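Local atomic coordinates of Myo-inositol 2-dehydrogenase (Thermotoga maritima, PDB entry 3EZY), a protein that catalyses the NAD(+)-dependent oxidation of myo-inositol to scyllo-inosose (2-keto-myo-inositol), probably as a step in myo-inositol degradation. Residues 76-81 with 105-110; 93-98 with 174-179; 124-129 with 286-291; 180-185 with 306-311. One frame throughout, in Å; residues are numbered along the deposited sequence.

Overall arrangement
The four contacts run from the NAD-binding Rossmann domain to helix 174-185 of the C-terminal domain and on to the late helices 277-298 and 306-325. Interaction 1 pairs two helices of the Rossmann domain, 77-86 and 101-114. Strand 90-94 lies between them in sequence and leads into the first segment of interaction 2, so the segments of these two contacts alternate. Their centres are about 15 Å apart. Interactions 2 and 4 share helix 174-185 and have centres about 9 Å apart. Interaction 3 is about 24 Å from interaction 1, centre to centre. The salt bridge Asp105-Lys310 links interactions 1 and 4, and Asp179-Arg125 links 2 and 3, which probably helps to hold the two domains together.

Interaction 1. Residues 76-81 with 105-110; sequences THSELV and DRMIEE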
loop_
_atom_site.group_PDB
_atom_site.type_symbol
_atom_site.label_atom_id
_atom_site.label_comp_id
_atom_site.label_asym_id
_atom_site.label_seq_id
_atom_site.Cartn_x
_atom_site.Cartn_y
_atom_site.Cartn_z
ATOM N N THR A 76 26.246 -36.177 4.254
ATOM C CA THR A 76 27.713 -36.091 4.198
ATOM C C THR A 76 28.274 -34.947 5.045
ATOM O O THR A 76 29.477 -34.811 5.167
ATOM C CB THR A 76 28.240 -35.932 2.760
ATOM O OG1 THR A 76 27.796 -34.683 2.224
ATOM C CG2 THR A 76 27.698 -37.050 1.855
ATOM N N HIS A 77 27.414 -34.149 5.665
ATOM C CA HIS A 77 27.910 -32.896 6.275
ATOM C C HIS A 77 28.834 -33.144 7.437
ATOM O O HIS A 77 29.882 -32.504 7.556
ATOM C CB HIS A 77 26.766 -31.982 6.754
ATOM C CG HIS A 77 26.018 -31.311 5.645
ATOM N ND1 HIS A 77 24.907 -30.517 5.872
ATOM C CD2 HIS A 77 26.214 -31.312 4.301
ATOM C CE1 HIS A 77 24.471 -30.037 4.718
ATOM N NE2 HIS A 77 25.239 -30.509 3.751
ATOM N N SER A 78 28.436 -34.063 8.302
ATOM C CA SER A 78 29.198 -34.355 9.492
ATOM C C SER A 78 30.619 -34.806 9.138
ATOM O O SER A 78 31.596 -34.277 9.637
ATOM C CB SER A 78 28.516 -35.476 10.288
ATOM O OG SER A 78 29.083 -35.508 11.571
ATOM N N GLU A 79 30.714 -35.817 8.288
ATOM C CA GLU A 79 32.024 -36.307 7.888
ATOM C C GLU A 79 32.922 -35.218 7.293
ATOM O O GLU A 79 34.082 -35.105 7.658
ATOM C CB GLU A 79 31.909 -37.460 6.888
ATOM C CG GLU A 79 33.305 -37.830 6.331
ATOM C CD GLU A 79 33.226 -38.711 5.087
ATOM O OE1 GLU A 79 34.233 -38.808 4.342
ATOM O OE2 GLU A 79 32.140 -39.299 4.849
ATOM N N LEU A 80 32.392 -34.434 6.368
ATOM C CA LEU A 80 33.157 -33.398 5.733
ATOM C C LEU A 80 33.556 -32.303 6.677
ATOM O O LEU A 80 34.686 -31.828 6.608
ATOM C CB LEU A 80 32.408 -32.802 4.533
ATOM C CG LEU A 80 32.202 -33.867 3.437
ATOM C CD1 LEU A 80 31.299 -33.348 2.322
ATOM C CD2 LEU A 80 33.612 -34.302 2.922
ATOM N N VAL A 81 32.644 -31.862 7.543
ATOM C CA VAL A 81 33.004 -30.764 8.458
ATOM C C VAL A 81 34.078 -31.245 9.474
ATOM O O VAL A 81 34.985 -30.501 9.841
ATOM C CB VAL A 81 31.759 -30.228 9.196
ATOM C CG1 VAL A 81 32.195 -29.395 10.457
ATOM C CG2 VAL A 81 30.897 -29.377 8.251
ATOM N N ASP A 105 26.883 -32.336 17.763
ATOM C CA ASP A 105 27.776 -32.128 18.937
ATOM C C ASP A 105 29.223 -32.439 18.547
ATOM O O ASP A 105 30.150 -31.727 18.901
ATOM C CB ASP A 105 27.316 -32.959 20.167
ATOM C CG ASP A 105 26.105 -32.322 20.903
ATOM O OD1 ASP A 105 25.992 -31.062 20.924
ATOM O OD2 ASP A 105 25.251 -33.080 21.448
ATOM N N ARG A 106 29.423 -33.487 17.773
ATOM C CA ARG A 106 30.778 -33.822 17.317
ATOM C C ARG A 106 31.391 -32.771 16.397
ATOM O O ARG A 106 32.578 -32.416 16.524
ATOM C CB ARG A 106 30.804 -35.176 16.624
ATOM C CG ARG A 106 31.374 -36.290 17.488
ATOM C CD ARG A 106 32.272 -37.202 16.664
ATOM N NE ARG A 106 33.674 -36.794 16.721
ATOM C CZ ARG A 106 34.630 -37.357 15.988
ATOM N NH1 ARG A 106 34.319 -38.343 15.155
ATOM N NH2 ARG A 106 35.890 -36.943 16.087
ATOM N N MET A 107 30.582 -32.263 15.459
ATOM C CA MET A 107 31.003 -31.193 14.526
ATOM C C MET A 107 31.492 -29.955 15.299
ATOM O O MET A 107 32.574 -29.405 15.052
ATOM C CB MET A 107 29.806 -30.847 13.595
ATOM C CG MET A 107 29.384 -31.982 12.611
ATOM S SD MET A 107 27.710 -31.862 11.845
ATOM C CE MET A 107 28.104 -30.652 10.593
ATOM N N ILE A 108 30.685 -29.498 16.246
ATOM C CA ILE A 108 31.055 -28.390 17.111
ATOM C C ILE A 108 32.310 -28.688 17.955
ATOM O O ILE A 108 33.229 -27.887 17.996
ATOM C CB ILE A 108 29.882 -28.045 18.048
ATOM C CG1 ILE A 108 28.708 -27.426 17.261
ATOM C CG2 ILE A 108 30.344 -27.150 19.191
ATOM C CD1 ILE A 108 27.374 -27.415 18.042
ATOM N N GLU A 109 32.363 -29.849 18.614
ATOM C CA GLU A 109 33.590 -30.261 19.353
ATOM C C GLU A 109 34.893 -30.235 18.538
ATOM O O GLU A 109 35.894 -29.668 18.952
ATOM C CB GLU A 109 33.425 -31.693 19.839
ATOM C CG GLU A 109 33.951 -31.950 21.238
ATOM C CD GLU A 109 32.794 -32.161 22.243
ATOM O OE1 GLU A 109 31.674 -32.503 21.767
ATOM O OE2 GLU A 109 33.014 -32.000 23.486
ATOM N N GLU A 110 34.884 -30.885 17.379
ATOM C CA GLU A 110 36.105 -30.973 16.536
ATOM C C GLU A 110 36.567 -29.646 15.952
ATOM O O GLU A 110 37.772 -29.329 15.951
ATOM C CB GLU A 110 35.917 -32.007 15.434
ATOM C CG GLU A 110 35.518 -33.348 15.992
ATOM C CD GLU A 110 36.734 -34.099 16.533
ATOM O OE1 GLU A 110 37.809 -33.942 15.937
ATOM O OE2 GLU A 110 36.614 -34.812 17.556
#
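Met107 lies against Ser78 and Val81, between two helices of the Rossmann fold. Helices 77-86 and 101-114 belong to successive beta-alpha-beta crossovers, before and after strand 90-94. The short helical segments run nearly parallel, 9° apart, with axes 9.5 Å from each other. Met107 fills the groove between them. Its CG is 3.7 Å from Ser78 OG, and its SD passes 3.7 Å from Ser78 CA. The chain then bends at chi3 (79°), which turns the methyl CE toward the next turn of the partner helix. There CE meets Val81 CG2 at 3.9 Å, and the two side chains cross at about a right angle. No hydrogen bond joins the segments, and the contact is buried. With an alanine here, the thioether and its methyl would be gone, which would probably open a gap beside Ser78 and Val81. Further out, Val81 also touches Val91 and Cys93 of strand 90-94, so helix 77-86 packs on the parallel sheet. Leu97 touches Met107 from the loop after that strand. His77 links the helix start to the same loop: its ND1 hydrogen-bonds Pro96 O, while its NE2 is bonded to Ser72 O.

Interaction 2. Residues 93-98 with 174-179; sequences CEKPLS and TIHDFD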
loop_
_atom_site.group_PDB
_atom_site.type_symbol
_atom_site.label_atom_id
_atom_site.label_comp_id
_atom_site.label_asym_id
_atom_site.label_seq_id
_atom_site.Cartn_x
_atom_site.Cartn_y
_atom_site.Cartn_z
ATOM N N CYS A 93 28.984 -24.522 6.532
ATOM C CA CYS A 93 28.136 -25.662 6.207
ATOM C C CYS A 93 26.703 -25.216 5.902
ATOM O O CYS A 93 26.036 -24.587 6.744
ATOM C CB CYS A 93 28.118 -26.679 7.375
ATOM S SG CYS A 93 27.340 -28.259 6.994
ATOM N N GLU A 94 26.209 -25.602 4.731
ATOM C CA GLU A 94 24.831 -25.316 4.371
ATOM C C GLU A 94 23.876 -25.929 5.399
ATOM O O GLU A 94 24.209 -26.940 6.073
ATOM C CB GLU A 94 24.503 -25.862 2.954
ATOM C CG GLU A 94 24.579 -24.784 1.849
ATOM C CD GLU A 94 23.765 -23.532 2.228
ATOM O OE1 GLU A 94 24.262 -22.393 2.080
ATOM O OE2 GLU A 94 22.616 -23.692 2.693
ATOM N N LYS A 95 22.702 -25.316 5.527
ATOM C CA LYS A 95 21.597 -25.854 6.276
ATOM C C LYS A 95 21.198 -27.201 5.691
ATOM O O LYS A 95 21.216 -27.369 4.463
ATOM C CB LYS A 95 20.384 -24.882 6.167
ATOM C CG LYS A 95 18.994 -25.552 6.413
ATOM C CD LYS A 95 18.381 -26.225 5.176
ATOM C CE LYS A 95 16.923 -26.569 5.393
ATOM N NZ LYS A 95 16.442 -27.688 4.517
ATOM N N PRO A 96 20.827 -28.178 6.560
ATOM C CA PRO A 96 21.027 -28.169 7.996
ATOM C C PRO A 96 22.378 -28.818 8.269
ATOM O O PRO A 96 22.844 -29.623 7.455
ATOM C CB PRO A 96 19.935 -29.101 8.491
ATOM C CG PRO A 96 19.905 -30.137 7.449
ATOM C CD PRO A 96 20.059 -29.355 6.133
ATOM N N LEU A 97 22.999 -28.461 9.385
ATOM C CA LEU A 97 24.261 -29.070 9.798
ATOM C C LEU A 97 24.166 -30.579 9.709
ATOM O O LEU A 97 24.946 -31.224 9.020
ATOM C CB LEU A 97 24.558 -28.678 11.239
ATOM C CG LEU A 97 25.146 -27.295 11.460
ATOM C CD1 LEU A 97 25.599 -27.209 12.926
ATOM C CD2 LEU A 97 26.312 -27.075 10.507
ATOM N N SER A 98 23.218 -31.141 10.439
ATOM C CA SER A 98 22.899 -32.556 10.356
ATOM C C SER A 98 21.510 -32.727 10.956
ATOM O O SER A 98 21.018 -31.841 11.671
ATOM C CB SER A 98 23.916 -33.409 11.148
ATOM O OG SER A 98 23.549 -34.779 11.035
ATOM N N THR A 174 10.806 -25.610 8.794
ATOM C CA THR A 174 10.641 -24.759 9.963
ATOM C C THR A 174 11.967 -24.421 10.563
ATOM O O THR A 174 12.124 -23.402 11.216
ATOM C CB THR A 174 9.773 -25.412 11.034
ATOM O OG1 THR A 174 8.699 -26.102 10.402
ATOM C CG2 THR A 174 9.221 -24.343 11.988
ATOM N N ILE A 175 12.954 -25.250 10.310
ATOM C CA ILE A 175 14.279 -24.956 10.805
ATOM C C ILE A 175 14.685 -23.463 10.606
ATOM O O ILE A 175 15.272 -22.837 11.497
ATOM C CB ILE A 175 15.304 -25.916 10.177
ATOM C CG1 ILE A 175 16.707 -25.627 10.683
ATOM C CG2 ILE A 175 15.317 -25.813 8.627
ATOM C CD1 ILE A 175 17.729 -26.590 9.999
ATOM N N HIS A 176 14.396 -22.875 9.442
ATOM C CA HIS A 176 14.797 -21.479 9.201
ATOM C C HIS A 176 14.049 -20.552 10.119
ATOM O O HIS A 176 14.599 -19.571 10.618
ATOM C CB HIS A 176 14.497 -21.065 7.758
ATOM C CG HIS A 176 15.429 -21.661 6.750
ATOM N ND1 HIS A 176 15.034 -22.641 5.848
ATOM C CD2 HIS A 176 16.733 -21.405 6.483
ATOM C CE1 HIS A 176 16.062 -22.983 5.093
ATOM N NE2 HIS A 176 17.104 -22.253 5.458
ATOM N N ASP A 177 12.770 -20.839 10.300
ATOM C CA ASP A 177 11.877 -20.017 11.160
ATOM C C ASP A 177 12.254 -20.089 12.640
ATOM O O ASP A 177 12.207 -19.085 13.327
ATOM C CB ASP A 177 10.428 -20.433 10.913
ATOM C CG ASP A 177 10.103 -20.387 9.444
ATOM O OD1 ASP A 177 10.430 -19.307 8.859
ATOM O OD2 ASP A 177 9.582 -21.399 8.865
ATOM N N PHE A 178 12.683 -21.257 13.116
ATOM C CA PHE A 178 13.175 -21.350 14.493
ATOM C C PHE A 178 14.444 -20.495 14.664
ATOM O O PHE A 178 14.584 -19.810 15.661
ATOM C CB PHE A 178 13.514 -22.799 14.851
ATOM C CG PHE A 178 12.339 -23.720 14.923
ATOM C CD1 PHE A 178 11.208 -23.394 15.663
ATOM C CD2 PHE A 178 12.383 -24.952 14.265
ATOM C CE1 PHE A 178 10.136 -24.313 15.784
ATOM C CE2 PHE A 178 11.341 -25.859 14.345
ATOM C CZ PHE A 178 10.182 -25.532 15.120
ATOM N N ASP A 179 15.371 -20.548 13.702
ATOM C CA ASP A 179 16.560 -19.721 13.787
ATOM C C ASP A 179 16.144 -18.240 13.719
ATOM O O ASP A 179 16.640 -17.393 14.494
ATOM C CB ASP A 179 17.559 -20.039 12.653
ATOM C CG ASP A 179 18.793 -19.142 12.711
ATOM O OD1 ASP A 179 19.626 -19.318 13.659
ATOM O OD2 ASP A 179 18.885 -18.188 11.880
#
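In Lys95 the CG points away from the backbone N (chi1 157°), and a bend at chi2 (-85°) lays the carbon chain across Ile175 and His176. Ile175 is extended through both torsions (near 180°), which carries CD1 across to Pro96. Lys95 CE touches Ile175 CG2 at 3.7 Å. Closer to the backbone, Lys95 CG is 3.9 Å from Ile175 CD1. That same methyl meets Pro96 CB at 3.7 Å. The imidazole of His176 lies beside the lysine methylenes, and the two side chains cross at about a right angle. The peptide bond before Pro96 is cis. It turns the chain sharply after strand 90-94 and sets Lys95 and Pro96 side by side against helix 174-185. The sequence Glu94-Lys95-Pro96 matches the EKP motif of the Gfo/Idh/MocA family, which lies at the active site in relatives. The contact therefore joins the Rossmann domain to the C-terminal domain in what is probably the catalytic cleft. Beyond the methylenes, Lys95 NZ forms a salt bridge with Asp172. Glu94 OE1 is hydrogen-bonded to His17. No hydrogen bond crosses between the two segments. The chemistry is thus divided: the carbons of Lys95 and Pro96 make the contact with helix 174-185, while the lysine amine is paired with Asp172, just ahead of that helix.

Interaction 3. Residues 124-129 with 286-291; sequences RRFDRN and LEELKT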
loop_
_atom_site.group_PDB
_atom_site.type_symbol
_atom_site.label_atom_id
_atom_site.label_comp_id
_atom_site.label_asym_id
_atom_site.label_seq_id
_atom_site.Cartn_x
_atom_site.Cartn_y
_atom_site.Cartn_z
ATOM N N ARG A 124 18.774 -16.661 5.532
ATOM C CA ARG A 124 17.736 -15.633 5.679
ATOM C C ARG A 124 18.104 -14.579 6.723
ATOM O O ARG A 124 17.484 -13.523 6.735
ATOM C CB ARG A 124 16.347 -16.233 5.987
ATOM C CG ARG A 124 15.954 -17.360 5.010
ATOM C CD ARG A 124 14.510 -17.836 5.164
ATOM N NE ARG A 124 14.280 -19.025 4.303
ATOM C CZ ARG A 124 13.289 -19.903 4.486
ATOM N NH1 ARG A 124 12.407 -19.707 5.471
ATOM N NH2 ARG A 124 13.160 -20.964 3.680
ATOM N N ARG A 125 19.071 -14.843 7.612
ATOM C CA ARG A 125 19.504 -13.732 8.505
ATOM C C ARG A 125 20.087 -12.598 7.696
ATOM O O ARG A 125 20.266 -11.523 8.241
ATOM C CB ARG A 125 20.590 -14.129 9.489
ATOM C CG ARG A 125 20.155 -15.197 10.481
ATOM C CD ARG A 125 21.135 -15.260 11.625
ATOM N NE ARG A 125 20.799 -16.311 12.585
ATOM C CZ ARG A 125 21.347 -16.374 13.792
ATOM N NH1 ARG A 125 22.273 -15.495 14.101
ATOM N NH2 ARG A 125 20.996 -17.329 14.667
ATOM N N PHE A 126 20.446 -12.856 6.415
ATOM C CA PHE A 126 21.133 -11.850 5.639
ATOM C C PHE A 126 20.253 -11.289 4.556
ATOM O O PHE A 126 20.764 -10.588 3.693
ATOM C CB PHE A 126 22.463 -12.407 5.043
ATOM C CG PHE A 126 23.408 -12.947 6.111
ATOM C CD1 PHE A 126 24.299 -12.097 6.753
ATOM C CD2 PHE A 126 23.328 -14.283 6.525
ATOM C CE1 PHE A 126 25.146 -12.569 7.763
ATOM C CE2 PHE A 126 24.178 -14.775 7.529
ATOM C CZ PHE A 126 25.092 -13.905 8.147
ATOM N N ASP A 127 18.972 -11.670 4.539
ATOM C CA ASP A 127 17.927 -11.002 3.728
ATOM C C ASP A 127 17.824 -9.523 4.148
ATOM O O ASP A 127 17.685 -9.202 5.334
ATOM C CB ASP A 127 16.583 -11.751 3.953
ATOM C CG ASP A 127 15.386 -11.088 3.252
ATOM O OD1 ASP A 127 14.980 -9.968 3.650
ATOM O OD2 ASP A 127 14.803 -11.704 2.326
ATOM N N ARG A 128 17.952 -8.591 3.204
ATOM C CA ARG A 128 18.010 -7.195 3.620
ATOM C C ARG A 128 16.774 -6.743 4.419
ATOM O O ARG A 128 16.912 -5.899 5.307
ATOM C CB ARG A 128 18.227 -6.234 2.431
ATOM C CG ARG A 128 17.095 -6.276 1.431
ATOM C CD ARG A 128 17.459 -5.653 0.076
ATOM N NE ARG A 128 17.326 -4.201 0.095
ATOM C CZ ARG A 128 18.347 -3.344 0.176
ATOM N NH1 ARG A 128 18.107 -2.031 0.177
ATOM N NH2 ARG A 128 19.608 -3.797 0.242
ATOM N N ASN A 129 15.584 -7.279 4.118
ATOM C CA ASN A 129 14.386 -6.898 4.872
ATOM C C ASN A 129 14.334 -7.447 6.301
ATOM O O ASN A 129 14.019 -6.725 7.234
ATOM C CB ASN A 129 13.153 -7.323 4.071
ATOM C CG ASN A 129 13.171 -6.728 2.669
ATOM O OD1 ASN A 129 13.337 -5.541 2.534
ATOM N ND2 ASN A 129 13.062 -7.554 1.638
ATOM N N LEU A 286 24.644 -14.041 -1.280
ATOM C CA LEU A 286 25.825 -13.247 -1.535
ATOM C C LEU A 286 26.271 -12.600 -0.222
ATOM O O LEU A 286 27.457 -12.613 0.118
ATOM C CB LEU A 286 25.501 -12.137 -2.533
ATOM C CG LEU A 286 26.655 -11.154 -2.702
ATOM C CD1 LEU A 286 27.881 -11.839 -3.385
ATOM C CD2 LEU A 286 26.210 -9.907 -3.493
ATOM N N GLU A 287 25.323 -12.006 0.495
ATOM C CA GLU A 287 25.667 -11.281 1.726
ATOM C C GLU A 287 26.139 -12.201 2.865
ATOM O O GLU A 287 27.018 -11.833 3.686
ATOM C CB GLU A 287 24.456 -10.498 2.197
ATOM C CG GLU A 287 24.717 -9.656 3.439
ATOM C CD GLU A 287 25.481 -8.349 3.130
ATOM O OE1 GLU A 287 25.832 -8.075 1.930
ATOM O OE2 GLU A 287 25.724 -7.604 4.111
ATOM N N GLU A 288 25.521 -13.376 2.934
ATOM C CA GLU A 288 25.937 -14.417 3.892
ATOM C C GLU A 288 27.406 -14.824 3.669
ATOM O O GLU A 288 28.196 -14.957 4.608
ATOM C CB GLU A 288 25.044 -15.639 3.742
ATOM C CG GLU A 288 25.445 -16.754 4.684
ATOM C CD GLU A 288 24.623 -17.963 4.493
ATOM O OE1 GLU A 288 24.428 -18.387 3.334
ATOM O OE2 GLU A 288 24.145 -18.489 5.503
ATOM N N LEU A 289 27.766 -15.032 2.414
ATOM C CA LEU A 289 29.121 -15.482 2.053
ATOM C C LEU A 289 30.184 -14.396 2.277
ATOM O O LEU A 289 31.291 -14.678 2.793
ATOM C CB LEU A 289 29.150 -15.979 0.609
ATOM C CG LEU A 289 30.527 -16.418 0.046
ATOM C CD1 LEU A 289 31.152 -17.344 1.026
ATOM C CD2 LEU A 289 30.411 -17.136 -1.291
ATOM N N LYS A 290 29.873 -13.151 1.910
ATOM C CA LYS A 290 30.790 -12.053 2.237
ATOM C C LYS A 290 31.064 -12.006 3.747
ATOM O O LYS A 290 32.168 -11.645 4.171
ATOM C CB LYS A 290 30.223 -10.696 1.775
ATOM C CG LYS A 290 29.999 -10.582 0.289
ATOM C CD LYS A 290 29.621 -9.115 -0.040
ATOM C CE LYS A 290 29.343 -8.913 -1.549
ATOM N NZ LYS A 290 28.383 -7.727 -1.762
ATOM N N THR A 291 30.051 -12.336 4.548
ATOM C CA THR A 291 30.181 -12.262 6.007
ATOM C C THR A 291 31.104 -13.366 6.518
ATOM O O THR A 291 31.970 -13.106 7.357
ATOM C CB THR A 291 28.809 -12.335 6.749
ATOM O OG1 THR A 291 27.946 -11.304 6.250
ATOM C CG2 THR A 291 28.978 -12.152 8.266
#
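Phe126 closes a short 3-10 turn that follows strand 118-121 of the Rossmann sheet, and its ring packs on helix 277-298. The CA of Glu288 sits over one ring face in a CH-pi contact, 3.8 Å from the Phe126 centroid and 17° off the ring normal. The Glu288 side chain runs on past the ring, with CB 3.5 Å from Phe126 CD2. Glu287 touches the base of the aromatic side chain, its CG 3.9 Å from Phe126 CB. On the CD1-CE1 side of the ring, Thr291 OG1 comes within 3.4 Å of Phe126 CE1. Phe119 of strand 118-121 touches both Phe126 and Glu288. Asp127 follows at the N-cap of helix 128-138. Its OD1 accepts a weak bond from Asn129 N and another bond from Phe130 N, while OD2 forms a salt bridge with Arg280 of helix 277-298. Thr291 OG1 donates to Glu287 O at 2.8 Å, and the Thr291 amide reaches this oxygen from the opposite face of the carbonyl plane. The hydroxyl proton is thus already committed to Glu287 O. Thr291 therefore probably meets the ring by van der Waals contact rather than as an O-H donor.

Interaction 4. Residues 180-185 with 306-311; sequences MARYIM and GEDGKM
Arg182 spans the gap between helices 174-185 and 306-325, gripped by Asp308 at the edge of its guanidinium and by Met311 on one face. The tight part is this flat group. Arg182 NH1 donates to Asp308 OD1 at 3.0 Å in a nearly straight salt bridge, with an N-H...O angle of 171°. The oxygen lies in the guanidinium plane. On the aspartate it is met on the anti side, 20° out of the carboxylate plane. Met311 CB packs over the face, 3.7 Å from Arg182 NE, and its CG is 3.8 Å from Arg182 CZ. A bend at chi3 (61°) turns the arginine's end into this position. The helices themselves stay well apart: the nearest CA atoms, those of Arg182 and Asp308, are 8.8 Å from each other. A water fills part of this looser side, accepting from Arg182 NH1 at 2.7 Å and donating to Asp308 O at 2.9 Å. Arg182 NH2 forms a second salt bridge, with Glu188. A leucine in place of this arginine would probably leave Asp308 and Glu188 without their shared cation and the water without its donor. Asp308 is itself positioned by Ser305, whose backbone N bonds to OD2, as an N3 side chain does in a capping box. The arrangement is an inter-helix salt bridge near the surface, joining helix 174-185 of the C-terminal domain to the first turns of helix 306-325, which also leans on Rossmann helix 101-114.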
loop_
_atom_site.group_PDB
_atom_site.type_symbol
_atom_site.label_atom_id
_atom_site.label_comp_id
_atom_site.label_asym_id
_atom_site.label_seq_id
_atom_site.Cartn_x
_atom_site.Cartn_y
_atom_site.Cartn_z
ATOM N N MET A 180 15.226 -17.923 12.802
ATOM C CA MET A 180 14.821 -16.519 12.648
ATOM C C MET A 180 14.209 -15.982 13.962
ATOM O O MET A 180 14.467 -14.816 14.404
ATOM C CB MET A 180 13.840 -16.378 11.483
ATOM C CG MET A 180 13.546 -14.929 11.045
ATOM S SD MET A 180 14.896 -13.796 10.588
ATOM C CE MET A 180 15.853 -14.964 9.610
ATOM N N ALA A 181 13.399 -16.831 14.579
ATOM C CA ALA A 181 12.801 -16.499 15.857
ATOM C C ALA A 181 13.813 -16.092 16.906
ATOM O O ALA A 181 13.617 -15.091 17.595
ATOM C CB ALA A 181 11.919 -17.684 16.371
ATOM N N ARG A 182 14.865 -16.902 17.079
ATOM C CA ARG A 182 15.906 -16.638 18.054
ATOM C C ARG A 182 16.655 -15.371 17.654
ATOM O O ARG A 182 16.943 -14.537 18.493
ATOM C CB ARG A 182 16.915 -17.801 18.112
ATOM C CG ARG A 182 16.280 -19.097 18.644
ATOM C CD ARG A 182 17.321 -20.235 18.730
ATOM N NE ARG A 182 18.411 -19.916 19.644
ATOM C CZ ARG A 182 19.670 -19.671 19.294
ATOM N NH1 ARG A 182 20.037 -19.687 18.016
ATOM N NH2 ARG A 182 20.572 -19.395 20.247
ATOM N N TYR A 183 16.976 -15.248 16.373
ATOM C CA TYR A 183 17.726 -14.103 15.879
ATOM C C TYR A 183 16.955 -12.793 16.055
ATOM O O TYR A 183 17.526 -11.780 16.482
ATOM C CB TYR A 183 17.958 -14.332 14.417
ATOM C CG TYR A 183 18.618 -13.237 13.643
ATOM C CD1 TYR A 183 19.925 -12.800 13.936
ATOM C CD2 TYR A 183 17.974 -12.708 12.526
ATOM C CE1 TYR A 183 20.527 -11.817 13.158
ATOM C CE2 TYR A 183 18.557 -11.751 11.765
ATOM C CZ TYR A 183 19.813 -11.307 12.079
ATOM O OH TYR A 183 20.335 -10.350 11.264
ATOM N N ILE A 184 15.663 -12.815 15.734
ATOM C CA ILE A 184 14.849 -11.597 15.841
ATOM C C ILE A 184 14.566 -11.239 17.309
ATOM O O ILE A 184 14.632 -10.080 17.686
ATOM C CB ILE A 184 13.482 -11.735 15.133
ATOM C CG1 ILE A 184 13.632 -12.022 13.618
ATOM C CG2 ILE A 184 12.550 -10.510 15.442
ATOM C CD1 ILE A 184 14.317 -10.987 12.819
ATOM N N MET A 185 14.235 -12.232 18.127
ATOM C CA MET A 185 13.761 -11.941 19.477
ATOM C C MET A 185 14.872 -11.765 20.512
ATOM O O MET A 185 14.618 -11.209 21.581
ATOM C CB MET A 185 12.739 -12.971 19.962
ATOM C CG MET A 185 11.403 -12.966 19.147
ATOM S SD MET A 185 10.354 -11.468 19.162
ATOM C CE MET A 185 9.311 -12.044 20.495
ATOM N N GLY A 306 27.887 -22.843 15.131
ATOM C CA GLY A 306 27.428 -24.212 15.147
ATOM C C GLY A 306 26.315 -24.388 16.141
ATOM O O GLY A 306 25.363 -25.143 15.929
ATOM N N GLU A 307 26.457 -23.688 17.249
ATOM C CA GLU A 307 25.462 -23.661 18.299
ATOM C C GLU A 307 24.084 -23.152 17.801
ATOM O O GLU A 307 23.054 -23.679 18.207
ATOM C CB GLU A 307 25.996 -22.807 19.463
ATOM C CG GLU A 307 27.153 -23.488 20.254
ATOM C CD GLU A 307 28.597 -23.387 19.601
ATOM O OE1 GLU A 307 29.519 -23.956 20.229
ATOM O OE2 GLU A 307 28.846 -22.756 18.520
ATOM N N ASP A 308 24.071 -22.164 16.896
ATOM C CA ASP A 308 22.820 -21.737 16.240
ATOM C C ASP A 308 22.192 -22.906 15.472
ATOM O O ASP A 308 21.004 -23.133 15.574
ATOM C CB ASP A 308 23.069 -20.543 15.277
ATOM C CG ASP A 308 23.420 -19.236 16.012
ATOM O OD1 ASP A 308 22.796 -18.919 17.031
ATOM O OD2 ASP A 308 24.290 -18.486 15.539
ATOM N N GLY A 309 23.005 -23.640 14.705
ATOM C CA GLY A 309 22.573 -24.862 14.023
ATOM C C GLY A 309 21.987 -25.861 15.024
ATOM O O GLY A 309 20.926 -26.425 14.799
ATOM N N LYS A 310 22.670 -26.082 16.138
ATOM C CA LYS A 310 22.162 -27.014 17.153
ATOM C C LYS A 310 20.786 -26.622 17.749
ATOM O O LYS A 310 19.872 -27.458 17.893
ATOM C CB LYS A 310 23.183 -27.147 18.293
ATOM C CG LYS A 310 22.839 -28.244 19.283
ATOM C CD LYS A 310 23.982 -28.430 20.278
ATOM C CE LYS A 310 23.588 -29.319 21.459
ATOM N NZ LYS A 310 24.698 -29.253 22.483
ATOM N N MET A 311 20.643 -25.361 18.132
ATOM C CA MET A 311 19.381 -24.911 18.747
ATOM C C MET A 311 18.183 -25.057 17.800
ATOM O O MET A 311 17.092 -25.498 18.190
ATOM C CB MET A 311 19.507 -23.465 19.212
ATOM C CG MET A 311 20.564 -23.246 20.330
ATOM S SD MET A 311 20.166 -24.181 21.873
ATOM C CE MET A 311 18.320 -24.105 21.873
HETATM O O HOH W 1 19.131 -20.939 15.745
#